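Long-range contacts in translation initiation factor eif-2b-like protein (Chaetomium thermophilum, PDB 4ZEO), which serves as the delta subunit of eIF2B, the decameric GDP-GTP exchange factor for eIF2, and so probably acts in translation initiation: residues I286-G290 against T312-D316; A351-L357 against G385-L391. All coordinates share one frame. Residues are numbered along the deposited sequence.

Interaction 1: residues I286-G290 against T312-D316; sequences IVTYG and TVLDD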
# COMPACT_ATOMS: atom_id res chain seq x y z
N ILE A 286 20.84 -2.25 8.30
CA ILE A 286 19.43 -1.94 8.15
C ILE A 286 18.59 -2.87 9.00
O ILE A 286 18.85 -4.07 9.03
CB ILE A 286 18.96 -2.06 6.68
CG1 ILE A 286 19.95 -1.36 5.74
CG2 ILE A 286 17.56 -1.54 6.54
CD1 ILE A 286 19.88 0.15 5.83
N VAL A 287 17.59 -2.32 9.68
CA VAL A 287 16.66 -3.12 10.44
C VAL A 287 15.26 -3.01 9.83
O VAL A 287 14.83 -1.94 9.41
CB VAL A 287 16.61 -2.70 11.93
CG1 VAL A 287 15.65 -3.61 12.70
CG2 VAL A 287 18.03 -2.75 12.54
N THR A 288 14.57 -4.13 9.70
CA THR A 288 13.18 -4.06 9.28
C THR A 288 12.39 -5.14 9.99
O THR A 288 12.97 -6.01 10.66
CB THR A 288 13.03 -4.15 7.75
OG1 THR A 288 11.73 -3.68 7.39
CG2 THR A 288 13.24 -5.58 7.25
N TYR A 289 11.06 -5.05 9.89
CA TYR A 289 10.14 -5.94 10.59
C TYR A 289 9.17 -6.62 9.63
O TYR A 289 8.41 -5.96 8.92
CB TYR A 289 9.38 -5.16 11.65
CG TYR A 289 8.37 -5.94 12.46
CD1 TYR A 289 8.78 -6.96 13.32
CD2 TYR A 289 7.01 -5.68 12.36
CE1 TYR A 289 7.87 -7.67 14.07
CE2 TYR A 289 6.09 -6.38 13.10
CZ TYR A 289 6.52 -7.38 13.96
OH TYR A 289 5.60 -8.09 14.71
N GLY A 290 9.18 -7.95 9.63
CA GLY A 290 8.33 -8.73 8.77
C GLY A 290 8.70 -8.52 7.32
O GLY A 290 9.83 -8.15 7.02
N THR A 312 18.99 -6.75 9.26
CA THR A 312 18.42 -7.48 10.36
C THR A 312 16.93 -7.55 10.13
O THR A 312 16.28 -6.52 9.96
CB THR A 312 18.74 -6.83 11.74
OG1 THR A 312 20.14 -6.97 12.02
CG2 THR A 312 17.95 -7.51 12.86
N VAL A 313 16.40 -8.76 10.08
CA VAL A 313 14.98 -8.94 9.88
C VAL A 313 14.34 -9.49 11.14
O VAL A 313 14.68 -10.58 11.60
CB VAL A 313 14.67 -9.87 8.69
CG1 VAL A 313 13.17 -9.99 8.50
CG2 VAL A 313 15.31 -9.31 7.43
N LEU A 314 13.43 -8.71 11.69
CA LEU A 314 12.72 -9.07 12.91
C LEU A 314 11.35 -9.59 12.49
O LEU A 314 10.89 -9.25 11.39
CB LEU A 314 12.60 -7.86 13.83
CG LEU A 314 13.89 -7.16 14.31
CD1 LEU A 314 13.58 -5.82 14.94
CD2 LEU A 314 14.62 -8.01 15.30
N ASP A 315 10.71 -10.44 13.30
CA ASP A 315 9.43 -10.98 12.86
C ASP A 315 8.39 -11.09 13.95
O ASP A 315 8.68 -10.90 15.13
CB ASP A 315 9.61 -12.36 12.22
CG ASP A 315 8.81 -12.52 10.92
OD1 ASP A 315 9.09 -13.50 10.20
OD2 ASP A 315 7.90 -11.70 10.63
N ASP A 316 7.16 -11.36 13.51
CA ASP A 316 6.06 -11.76 14.38
C ASP A 316 6.08 -13.28 14.38
O ASP A 316 5.95 -13.89 13.32
CB ASP A 316 4.74 -11.19 13.84
CG ASP A 316 3.53 -11.50 14.73
OD1 ASP A 316 3.50 -12.54 15.42
OD2 ASP A 316 2.58 -10.71 14.69
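Two parallel strands, the ends of a beta-alpha-beta unit through helix 293-304, pair with their axes 4.8 Å apart at closest approach and 19° from aligned. Ile286 opens the pairing: its O accepts from Thr312 N at 2.7 Å. Val287 faces the same side of the sheet as Thr312 and Leu314, and its CG1 lies 3.8 Å from Leu314 CD1. Thr288 turns its backbone to the partner strand, with Thr288 N to Thr312 O at 3.0 Å and Leu314 N to Thr288 O at 2.9 Å; its hydroxyl bonds Phe356 O. Tyr289 carries its ring past the end of strand 312-314 toward Asp315 and Asp316, CD1 4.0 Å from Leu314 CB, while its OH bonds Ser372 O. Gly290, at positive phi, adds the last bond, Gly290 N to Leu314 O at 2.8 Å, as segment 286-290 leaves the sheet. Strand 336-338 borders 312-314 on one side and strand 354-358 borders 286-289 on the other, while Tyr289 and Leu314 pack against Val377 of helix 374-384.

Interaction 2: residues A351-L357 against G385-L391; sequences AASNVFL and GAKVIVL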
# COMPACT_ATOMS: atom_id res chain seq x y z
N ALA A 351 22.03 2.32 17.85
CA ALA A 351 21.88 3.70 17.40
C ALA A 351 22.33 3.88 15.94
O ALA A 351 21.68 4.57 15.17
CB ALA A 351 22.67 4.63 18.30
N ALA A 352 23.43 3.23 15.57
CA ALA A 352 23.99 3.39 14.23
C ALA A 352 23.13 2.79 13.10
O ALA A 352 23.27 3.18 11.95
CB ALA A 352 25.37 2.81 14.18
N SER A 353 22.29 1.82 13.42
CA SER A 353 21.46 1.14 12.41
C SER A 353 20.38 2.07 11.82
O SER A 353 20.04 3.10 12.40
CB SER A 353 20.79 -0.12 12.99
OG SER A 353 19.69 0.21 13.84
N ASN A 354 19.85 1.69 10.66
CA ASN A 354 18.71 2.41 10.12
C ASN A 354 17.50 1.49 9.98
O ASN A 354 17.58 0.42 9.39
CB ASN A 354 19.05 3.00 8.75
CG ASN A 354 19.90 4.25 8.85
OD1 ASN A 354 19.42 5.32 9.22
ND2 ASN A 354 21.17 4.12 8.50
N VAL A 355 16.35 1.95 10.45
CA VAL A 355 15.15 1.13 10.43
C VAL A 355 14.25 1.58 9.27
O VAL A 355 13.91 2.76 9.17
CB VAL A 355 14.38 1.25 11.76
CG1 VAL A 355 13.08 0.50 11.69
CG2 VAL A 355 15.23 0.77 12.94
N PHE A 356 13.92 0.66 8.38
CA PHE A 356 13.01 0.92 7.27
C PHE A 356 11.75 0.12 7.52
O PHE A 356 11.81 -1.08 7.69
CB PHE A 356 13.60 0.53 5.91
CG PHE A 356 14.65 1.46 5.39
CD1 PHE A 356 14.35 2.36 4.38
CD2 PHE A 356 15.94 1.43 5.89
CE1 PHE A 356 15.34 3.23 3.89
CE2 PHE A 356 16.92 2.30 5.41
CZ PHE A 356 16.63 3.19 4.42
N LEU A 357 10.62 0.81 7.54
CA LEU A 357 9.33 0.19 7.78
C LEU A 357 8.31 0.54 6.70
O LEU A 357 8.36 1.62 6.10
CB LEU A 357 8.82 0.61 9.15
CG LEU A 357 9.16 -0.12 10.46
CD1 LEU A 357 10.10 -1.35 10.43
CD2 LEU A 357 9.46 0.84 11.63
N GLY A 385 18.18 6.30 19.29
CA GLY A 385 18.71 7.37 18.46
C GLY A 385 18.83 6.97 16.99
O GLY A 385 19.38 7.70 16.15
N ALA A 386 18.33 5.78 16.67
CA ALA A 386 18.35 5.27 15.32
C ALA A 386 17.28 5.93 14.43
O ALA A 386 16.19 6.27 14.91
CB ALA A 386 18.18 3.75 15.34
N LYS A 387 17.58 6.10 13.14
CA LYS A 387 16.62 6.65 12.21
C LYS A 387 15.49 5.66 11.91
O LYS A 387 15.72 4.47 11.68
CB LYS A 387 17.31 7.06 10.91
CG LYS A 387 17.61 8.54 10.80
CD LYS A 387 18.05 8.95 9.38
CE LYS A 387 19.44 8.50 9.04
NZ LYS A 387 20.45 9.35 9.73
N VAL A 388 14.25 6.16 11.87
CA VAL A 388 13.13 5.31 11.52
C VAL A 388 12.52 5.90 10.26
O VAL A 388 11.97 7.00 10.28
CB VAL A 388 12.09 5.18 12.67
CG1 VAL A 388 10.86 4.36 12.22
CG2 VAL A 388 12.73 4.54 13.89
N ILE A 389 12.69 5.19 9.15
CA ILE A 389 12.21 5.63 7.85
C ILE A 389 11.05 4.79 7.43
O ILE A 389 11.14 3.55 7.33
CB ILE A 389 13.30 5.54 6.77
CG1 ILE A 389 14.55 6.27 7.26
CG2 ILE A 389 12.84 6.15 5.45
CD1 ILE A 389 15.61 6.46 6.20
N VAL A 390 9.94 5.47 7.17
CA VAL A 390 8.73 4.80 6.73
C VAL A 390 8.52 5.04 5.24
O VAL A 390 8.61 6.18 4.77
CB VAL A 390 7.50 5.28 7.51
CG1 VAL A 390 6.20 4.76 6.85
CG2 VAL A 390 7.60 4.87 8.97
N LEU A 391 8.28 3.96 4.52
CA LEU A 391 8.05 3.98 3.06
C LEU A 391 6.58 3.76 2.76
O LEU A 391 5.99 2.76 3.19
CB LEU A 391 8.88 2.91 2.37
CG LEU A 391 10.36 2.83 2.74
CD1 LEU A 391 11.05 1.63 2.06
CD2 LEU A 391 11.05 4.14 2.39
O HOH W 1 21.32 7.40 14.17
O HOH W 2 20.60 5.71 12.49
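From Val355 onward, four backbone hydrogen bonds join these parallel strands in alternation. Val355 N donates to Lys387 O (2.9 Å), and Val355 O accepts from Ile389 N (2.7 Å); Leu357 N then donates to Ile389 O (2.8 Å), and Leu357 O accepts from Leu391 N (2.8 Å). On its other side, Phe356 bonds the backbone of Val287, and its O also takes the hydroxyl of Thr288; Asn354 bonds Thr285 and Val287, and Val388 bonds Thr435 and Gly436. Phe356 CA still approaches the partner strand, 3.2 Å from Ile389 O in a CA-H...O contact.

Before the strands come together, water takes over. One water bridges Ala351 O (3.0 Å) and Gly385 O (2.8 Å). A second reaches Ala351 O (3.1 Å) and Ser353 O (2.7 Å) and accepts from Lys387 N (3.1 Å), filling a gap in which Ser353 O and Lys387 N stand 3.9 Å apart. Neither can serve every acceptor around it at once. Ser353 OG is held by Pro350 O.

Side chains pack on both faces. Ile389 CB lies over the Phe356 ring and Leu391 CD1 at its edge; on the other face Leu357 CD2 meets Val388 CG1 at 3.8 Å, and helix 374-384 covers Val355 and Val388. That helix ends in a Schellman motif with Gly385 as C-prime residue, Ala386 N bonding Ala381 O, which leads the chain straight into strand 387-391; strands 361-362 and 368-371 precede it in the connection. The six parallel strands run 3-2-1-4-5-6, the Rossmann-type order, with these as neighbours 4 and 5, consistent with the family's clan.

In the fold
After the N-terminal helices, the chain enters the parallel sheet at strand 285-289. Interaction 1 closes first, when the path through helix 293-304 returns at strand 310-314 to complete a beta-alpha-beta unit. The chain next adds strand 336-338 beyond 310-314, then crosses back to place strand 354-358 on the other side of 285-289. Interaction 2 closes after the excursion through strands 361-362 and 368-371 and helix 374-384. The two closures follow in series, neither nested nor crossed, yet they meet in the sheet: Val287 N lies 2.8 Å from Asn354 O, a probable hydrogen bond. Together they join four adjacent strands, 310-314, 285-289, 354-358 and 387-391.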